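Local coordinates for PatF (Prochloron didemni, PDB 4BG2), which belongs to the patellamide (cyanobactin) pathway and is probably a prenyltransferase-like protein, whose own activity remains uncertain, at residues Phe269-Val283 with Leu293-Cys306. Residues are numbered along the deposited sequence; the frame is centred on the assembly and turned at random.
Sequences FCQSQGCITDVAIAV and LENFCFYYDQWDEC
The last two strands of a closed antiparallel barrel, 276-284 and 295-303, pair here beside the end of helix 261-272. The barrel ringed by helices is consistent with the ABBA-type prenyltransferase fold. Ala280 with Tyr299 and Ala282 with Cys297 are hydrogen-bonded pairs, each with two backbone bonds.

The face with Tyr300 and Phe298 lies under the helices. Phe269 turns its edge toward the face of the Tyr300 ring in an offset edge-to-face pair, planes at 64°. Phe269 CE2 lies 3.4 Å from Tyr300 OH, and that hydroxyl is hydrogen-bonded to His22 ND1 of helix 3-25. Cys270 SG meets both rings obliquely, 3.8 Å from Tyr300 CD1 and as near to Phe298 CE1. Ile281 CD1 sits over one face of Phe298, 3.5 Å from CD2, a CH-pi contact. With CG anti to the backbone N (chi1 -164°), Phe298 presents that ring face to Ile281 CD1.

The other face, with Asp278, Tyr299 and Asp301, looks into the barrel. Asp278 OD2 comes 3.0 Å from Asp301 OD2, two like-charged acceptors with no hydrogen bond assigned between them. Thr277 OG1 donates to Asp278 OD2, and Trp303 NE1 to Asp301 OD2; these donors, each above the carboxylate plane, probably ease the closeness. Asp301 OD1 is held by Ser49. Replacing Asp278 by an alanine is likely to leave the Thr277 hydroxyl without its carboxylate acceptor and to open a gap beside Asp301 CB.

At the strand ends, Thr277 CG2 makes a CH-pi contact over the five-membered ring of the exposed Trp303. Gln302 NE2 bonds to Gly274 O at 3.2 Å, and a water links it to Gln273 OE1. Nearby, a disulfide ties the loop before strand 276-284 to the turn after strand 295-303, with Cys275 SG 2.0 Å from Cys306 SG.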
loop_
_atom_site.group_PDB
_atom_site.type_symbol
_atom_site.label_atom_id
_atom_site.label_comp_id
_atom_site.label_asym_id
_atom_site.label_seq_id
_atom_site.Cartn_x
_atom_site.Cartn_y
_atom_site.Cartn_z
ATOM N N PHE A 269 7.009 13.001 -13.728
ATOM C CA PHE A 269 7.843 11.815 -13.769
ATOM C C PHE A 269 7.021 10.612 -14.226
ATOM O O PHE A 269 7.450 9.859 -15.097
ATOM C CB PHE A 269 8.474 11.552 -12.412
ATOM C CG PHE A 269 9.089 10.193 -12.307
ATOM C CD1 PHE A 269 10.338 9.941 -12.853
ATOM C CD2 PHE A 269 8.398 9.155 -11.704
ATOM C CE1 PHE A 269 10.900 8.683 -12.775
ATOM C CE2 PHE A 269 8.957 7.893 -11.624
ATOM C CZ PHE A 269 10.210 7.659 -12.152
ATOM N N CYS A 270 5.826 10.452 -13.658
ATOM C CA CYS A 270 4.961 9.321 -14.011
ATOM C C CYS A 270 4.577 9.261 -15.486
ATOM O O CYS A 270 4.598 8.159 -16.070
ATOM C CB CYS A 270 3.692 9.314 -13.169
ATOM S SG CYS A 270 3.971 8.642 -11.532
ATOM N N GLN A 271 4.260 10.428 -16.079
ATOM C CA GLN A 271 3.808 10.507 -17.472
ATOM C C GLN A 271 4.912 10.198 -18.473
ATOM O O GLN A 271 4.624 9.809 -19.601
ATOM C CB GLN A 271 3.107 11.866 -17.822
ATOM C CG GLN A 271 3.984 13.143 -17.905
ATOM C CD GLN A 271 3.233 14.417 -18.342
ATOM O OE1 GLN A 271 3.400 15.500 -17.753
ATOM N NE2 GLN A 271 2.414 14.296 -19.376
ATOM N N SER A 272 6.167 10.357 -18.069
ATOM C CA SER A 272 7.292 10.000 -18.919
ATOM C C SER A 272 7.747 8.546 -18.739
ATOM O O SER A 272 8.548 8.056 -19.530
ATOM C CB SER A 272 8.468 10.922 -18.628
ATOM O OG SER A 272 8.813 10.869 -17.263
ATOM N N GLN A 273 7.269 7.858 -17.702
ATOM C CA GLN A 273 7.698 6.465 -17.455
ATOM C C GLN A 273 6.799 5.433 -18.127
ATOM O O GLN A 273 5.589 5.553 -18.110
ATOM C CB GLN A 273 7.736 6.163 -15.960
ATOM C CG GLN A 273 8.829 6.859 -15.178
ATOM C CD GLN A 273 10.194 6.601 -15.758
ATOM O OE1 GLN A 273 10.792 5.550 -15.531
ATOM N NE2 GLN A 273 10.694 7.554 -16.535
ATOM N N GLY A 274 7.401 4.385 -18.674
ATOM C CA GLY A 274 6.648 3.268 -19.226
ATOM C C GLY A 274 6.257 2.303 -18.127
ATOM O O GLY A 274 6.668 2.447 -16.967
ATOM N N CYS A 275 5.449 1.317 -18.486
ATOM C CA CYS A 275 5.190 0.164 -17.624
ATOM C C CYS A 275 4.226 0.405 -16.479
ATOM O O CYS A 275 3.950 -0.518 -15.728
ATOM C CB CYS A 275 6.513 -0.427 -17.106
ATOM S SG CYS A 275 7.614 -0.824 -18.490
ATOM N N ILE A 276 3.696 1.622 -16.387
ATOM C CA ILE A 276 2.750 1.990 -15.362
ATOM C C ILE A 276 1.338 1.538 -15.705
ATOM O O ILE A 276 0.784 1.944 -16.728
ATOM C CB ILE A 276 2.781 3.499 -15.091
ATOM C CG1 ILE A 276 4.173 3.874 -14.572
ATOM C CG2 ILE A 276 1.713 3.871 -14.066
ATOM C CD1 ILE A 276 4.340 5.328 -14.189
ATOM N N THR A 277 0.771 0.685 -14.853
ATOM C CA THR A 277 -0.566 0.132 -15.057
ATOM C C THR A 277 -1.639 0.944 -14.314
ATOM O O THR A 277 -2.777 0.989 -14.744
ATOM C CB THR A 277 -0.657 -1.318 -14.565
ATOM O OG1 THR A 277 -0.212 -1.390 -13.202
ATOM C CG2 THR A 277 0.196 -2.219 -15.412
ATOM N N ASP A 278 -1.256 1.592 -13.217
ATOM C CA ASP A 278 -2.176 2.387 -12.428
ATOM C C ASP A 278 -1.418 3.307 -11.469
ATOM O O ASP A 278 -0.258 3.052 -11.126
ATOM C CB ASP A 278 -3.131 1.465 -11.644
ATOM C CG ASP A 278 -2.400 0.482 -10.746
ATOM O OD1 ASP A 278 -2.086 0.863 -9.596
ATOM O OD2 ASP A 278 -2.140 -0.677 -11.165
ATOM N N VAL A 279 -2.116 4.350 -11.024
ATOM C CA VAL A 279 -1.624 5.310 -10.040
ATOM C C VAL A 279 -2.691 5.467 -8.991
ATOM O O VAL A 279 -3.832 5.074 -9.200
ATOM C CB VAL A 279 -1.280 6.673 -10.657
ATOM C CG1 VAL A 279 -0.218 6.478 -11.717
ATOM C CG2 VAL A 279 -2.508 7.351 -11.294
ATOM N N ALA A 280 -2.309 5.992 -7.839
ATOM C CA ALA A 280 -3.267 6.287 -6.807
ATOM C C ALA A 280 -2.808 7.471 -6.011
ATOM O O ALA A 280 -1.630 7.627 -5.727
ATOM C CB ALA A 280 -3.481 5.082 -5.896
ATOM N N ILE A 281 -3.765 8.300 -5.633
ATOM C CA ILE A 281 -3.521 9.358 -4.705
ATOM C C ILE A 281 -4.151 8.979 -3.374
ATOM O O ILE A 281 -5.317 8.618 -3.317
ATOM C CB ILE A 281 -4.115 10.681 -5.196
ATOM C CG1 ILE A 281 -3.538 11.030 -6.557
ATOM C CG2 ILE A 281 -3.836 11.798 -4.182
ATOM C CD1 ILE A 281 -2.027 11.217 -6.575
ATOM N N ALA A 282 -3.365 9.101 -2.310
ATOM C CA ALA A 282 -3.840 8.841 -0.949
ATOM C C ALA A 282 -3.815 10.151 -0.200
ATOM O O ALA A 282 -2.765 10.813 -0.122
ATOM C CB ALA A 282 -2.968 7.797 -0.262
ATOM N N VAL A 283 -4.970 10.519 0.342
ATOM C CA VAL A 283 -5.184 11.834 0.923
ATOM C C VAL A 283 -6.337 11.777 1.925
ATOM O O VAL A 283 -7.239 10.978 1.773
ATOM C CB VAL A 283 -5.394 12.872 -0.223
ATOM C CG1 VAL A 283 -6.645 12.580 -1.036
ATOM C CG2 VAL A 283 -5.432 14.297 0.309
ATOM N N LEU A 293 -3.165 20.269 -3.027
ATOM C CA LEU A 293 -2.722 19.180 -2.178
ATOM C C LEU A 293 -1.292 19.433 -1.731
ATOM O O LEU A 293 -0.399 19.555 -2.557
ATOM C CB LEU A 293 -2.808 17.835 -2.907
ATOM C CG LEU A 293 -4.204 17.324 -3.250
ATOM C CD1 LEU A 293 -4.102 15.885 -3.734
ATOM C CD2 LEU A 293 -5.159 17.446 -2.071
ATOM N N GLU A 294 -1.106 19.526 -0.414
ATOM C CA GLU A 294 0.203 19.722 0.201
ATOM C C GLU A 294 0.665 18.464 0.952
ATOM O O GLU A 294 1.871 18.213 1.076
ATOM C CB GLU A 294 0.141 20.912 1.167
ATOM C CG GLU A 294 -0.030 22.270 0.476
ATOM C CD GLU A 294 1.283 22.924 -0.006
ATOM O OE1 GLU A 294 2.410 22.356 0.134
ATOM O OE2 GLU A 294 1.191 24.035 -0.564
ATOM N N ASN A 295 -0.300 17.705 1.472
ATOM C CA ASN A 295 -0.045 16.551 2.289
ATOM C C ASN A 295 -0.788 15.353 1.717
ATOM O O ASN A 295 -2.016 15.282 1.792
ATOM C CB ASN A 295 -0.481 16.822 3.718
ATOM C CG ASN A 295 0.270 17.982 4.337
ATOM O OD1 ASN A 295 1.464 17.885 4.585
ATOM N ND2 ASN A 295 -0.428 19.094 4.578
ATOM N N PHE A 296 -0.035 14.432 1.131
ATOM C CA PHE A 296 -0.617 13.320 0.389
ATOM C C PHE A 296 0.456 12.318 0.037
ATOM O O PHE A 296 1.640 12.597 0.157
ATOM C CB PHE A 296 -1.306 13.794 -0.915
ATOM C CG PHE A 296 -0.372 14.442 -1.888
ATOM C CD1 PHE A 296 -0.020 15.782 -1.739
ATOM C CD2 PHE A 296 0.166 13.721 -2.943
ATOM C CE1 PHE A 296 0.859 16.379 -2.623
ATOM C CE2 PHE A 296 1.064 14.311 -3.817
ATOM C CZ PHE A 296 1.388 15.650 -3.669
ATOM N N CYS A 297 0.013 11.156 -0.415
ATOM C CA CYS A 297 0.894 10.138 -0.965
ATOM C C CYS A 297 0.517 9.844 -2.391
ATOM O O CYS A 297 -0.654 9.744 -2.706
ATOM C CB CYS A 297 0.759 8.852 -0.166
ATOM S SG CYS A 297 1.646 8.909 1.368
ATOM N N PHE A 298 1.513 9.706 -3.251
ATOM C CA PHE A 298 1.315 9.437 -4.667
ATOM C C PHE A 298 1.955 8.064 -4.998
ATOM O O PHE A 298 3.155 7.888 -4.879
ATOM C CB PHE A 298 1.991 10.567 -5.422
ATOM C CG PHE A 298 1.589 10.690 -6.872
ATOM C CD1 PHE A 298 1.591 9.597 -7.718
ATOM C CD2 PHE A 298 1.278 11.936 -7.395
ATOM C CE1 PHE A 298 1.241 9.729 -9.065
ATOM C CE2 PHE A 298 0.948 12.084 -8.740
ATOM C CZ PHE A 298 0.917 10.975 -9.576
ATOM N N TYR A 299 1.137 7.134 -5.464
ATOM C CA TYR A 299 1.537 5.753 -5.729
ATOM C C TYR A 299 1.499 5.545 -7.231
ATOM O O TYR A 299 0.630 6.082 -7.893
ATOM C CB TYR A 299 0.527 4.802 -5.069
ATOM C CG TYR A 299 0.606 4.744 -3.576
ATOM C CD1 TYR A 299 -0.071 5.641 -2.768
ATOM C CD2 TYR A 299 1.409 3.771 -2.951
ATOM C CE1 TYR A 299 0.024 5.564 -1.363
ATOM C CE2 TYR A 299 1.502 3.693 -1.571
ATOM C CZ TYR A 299 0.820 4.575 -0.788
ATOM O OH TYR A 299 0.971 4.471 0.582
ATOM N N TYR A 300 2.435 4.775 -7.763
ATOM C CA TYR A 300 2.341 4.275 -9.117
ATOM C C TYR A 300 2.821 2.825 -9.140
ATOM O O TYR A 300 3.719 2.453 -8.375
ATOM C CB TYR A 300 3.113 5.169 -10.101
ATOM C CG TYR A 300 4.599 5.215 -9.906
ATOM C CD1 TYR A 300 5.174 6.107 -9.022
ATOM C CD2 TYR A 300 5.432 4.392 -10.637
ATOM C CE1 TYR A 300 6.547 6.162 -8.860
ATOM C CE2 TYR A 300 6.803 4.450 -10.490
ATOM C CZ TYR A 300 7.351 5.324 -9.590
ATOM O OH TYR A 300 8.712 5.349 -9.426
ATOM N N ASP A 301 2.227 2.028 -10.030
ATOM C CA ASP A 301 2.378 0.584 -10.068
ATOM C C ASP A 301 2.965 0.178 -11.403
ATOM O O ASP A 301 2.472 0.601 -12.464
ATOM C CB ASP A 301 1.006 -0.063 -9.864
ATOM C CG ASP A 301 1.067 -1.589 -9.669
ATOM O OD1 ASP A 301 2.132 -2.152 -9.326
ATOM O OD2 ASP A 301 0.006 -2.241 -9.841
ATOM N N GLN A 302 4.035 -0.618 -11.353
ATOM C CA GLN A 302 4.706 -1.114 -12.537
ATOM C C GLN A 302 4.773 -2.640 -12.504
ATOM O O GLN A 302 5.029 -3.239 -11.439
ATOM C CB GLN A 302 6.099 -0.506 -12.633
ATOM C CG GLN A 302 6.076 0.993 -12.898
ATOM C CD GLN A 302 7.459 1.611 -12.874
ATOM O OE1 GLN A 302 8.080 1.679 -11.822
ATOM N NE2 GLN A 302 7.930 2.092 -14.020
ATOM N N TRP A 303 4.515 -3.266 -13.655
ATOM C CA TRP A 303 4.488 -4.722 -13.774
ATOM C C TRP A 303 5.763 -5.197 -14.468
ATOM O O TRP A 303 6.133 -4.699 -15.531
ATOM C CB TRP A 303 3.196 -5.209 -14.482
ATOM C CG TRP A 303 1.929 -5.066 -13.581
ATOM C CD1 TRP A 303 1.711 -4.110 -12.598
ATOM C CD2 TRP A 303 0.727 -5.879 -13.607
ATOM N NE1 TRP A 303 0.480 -4.302 -12.014
ATOM C CE2 TRP A 303 -0.147 -5.368 -12.610
ATOM C CE3 TRP A 303 0.309 -6.988 -14.365
ATOM C CZ2 TRP A 303 -1.407 -5.930 -12.357
ATOM C CZ3 TRP A 303 -0.947 -7.537 -14.118
ATOM C CH2 TRP A 303 -1.787 -7.008 -13.118
ATOM N N ASP A 304 6.440 -6.174 -13.854
ATOM C CA ASP A 304 7.775 -6.574 -14.304
ATOM C C ASP A 304 7.818 -7.354 -15.609
ATOM O O ASP A 304 8.885 -7.705 -16.070
ATOM C CB ASP A 304 8.527 -7.309 -13.190
ATOM C CG ASP A 304 7.924 -8.674 -12.854
ATOM O OD1 ASP A 304 7.097 -9.229 -13.620
ATOM O OD2 ASP A 304 8.327 -9.217 -11.804
ATOM N N GLU A 305 6.666 -7.637 -16.198
ATOM C CA GLU A 305 6.617 -8.170 -17.554
ATOM C C GLU A 305 6.585 -7.065 -18.618
ATOM O O GLU A 305 6.606 -7.371 -19.797
ATOM C CB GLU A 305 5.397 -9.083 -17.705
ATOM C CG GLU A 305 5.323 -10.169 -16.637
ATOM C CD GLU A 305 5.512 -11.564 -17.175
ATOM O OE1 GLU A 305 6.595 -11.807 -17.758
ATOM O OE2 GLU A 305 4.594 -12.416 -16.987
ATOM N N CYS A 306 6.538 -5.793 -18.217
ATOM C CA CYS A 306 6.631 -4.678 -19.171
ATOM C C CYS A 306 8.101 -4.386 -19.435
ATOM O O CYS A 306 8.611 -4.703 -20.504
ATOM C CB CYS A 306 5.955 -3.416 -18.642
ATOM S SG CYS A 306 6.314 -1.907 -19.619
HETATM O O HOH W 1 10.299 3.495 -13.885
#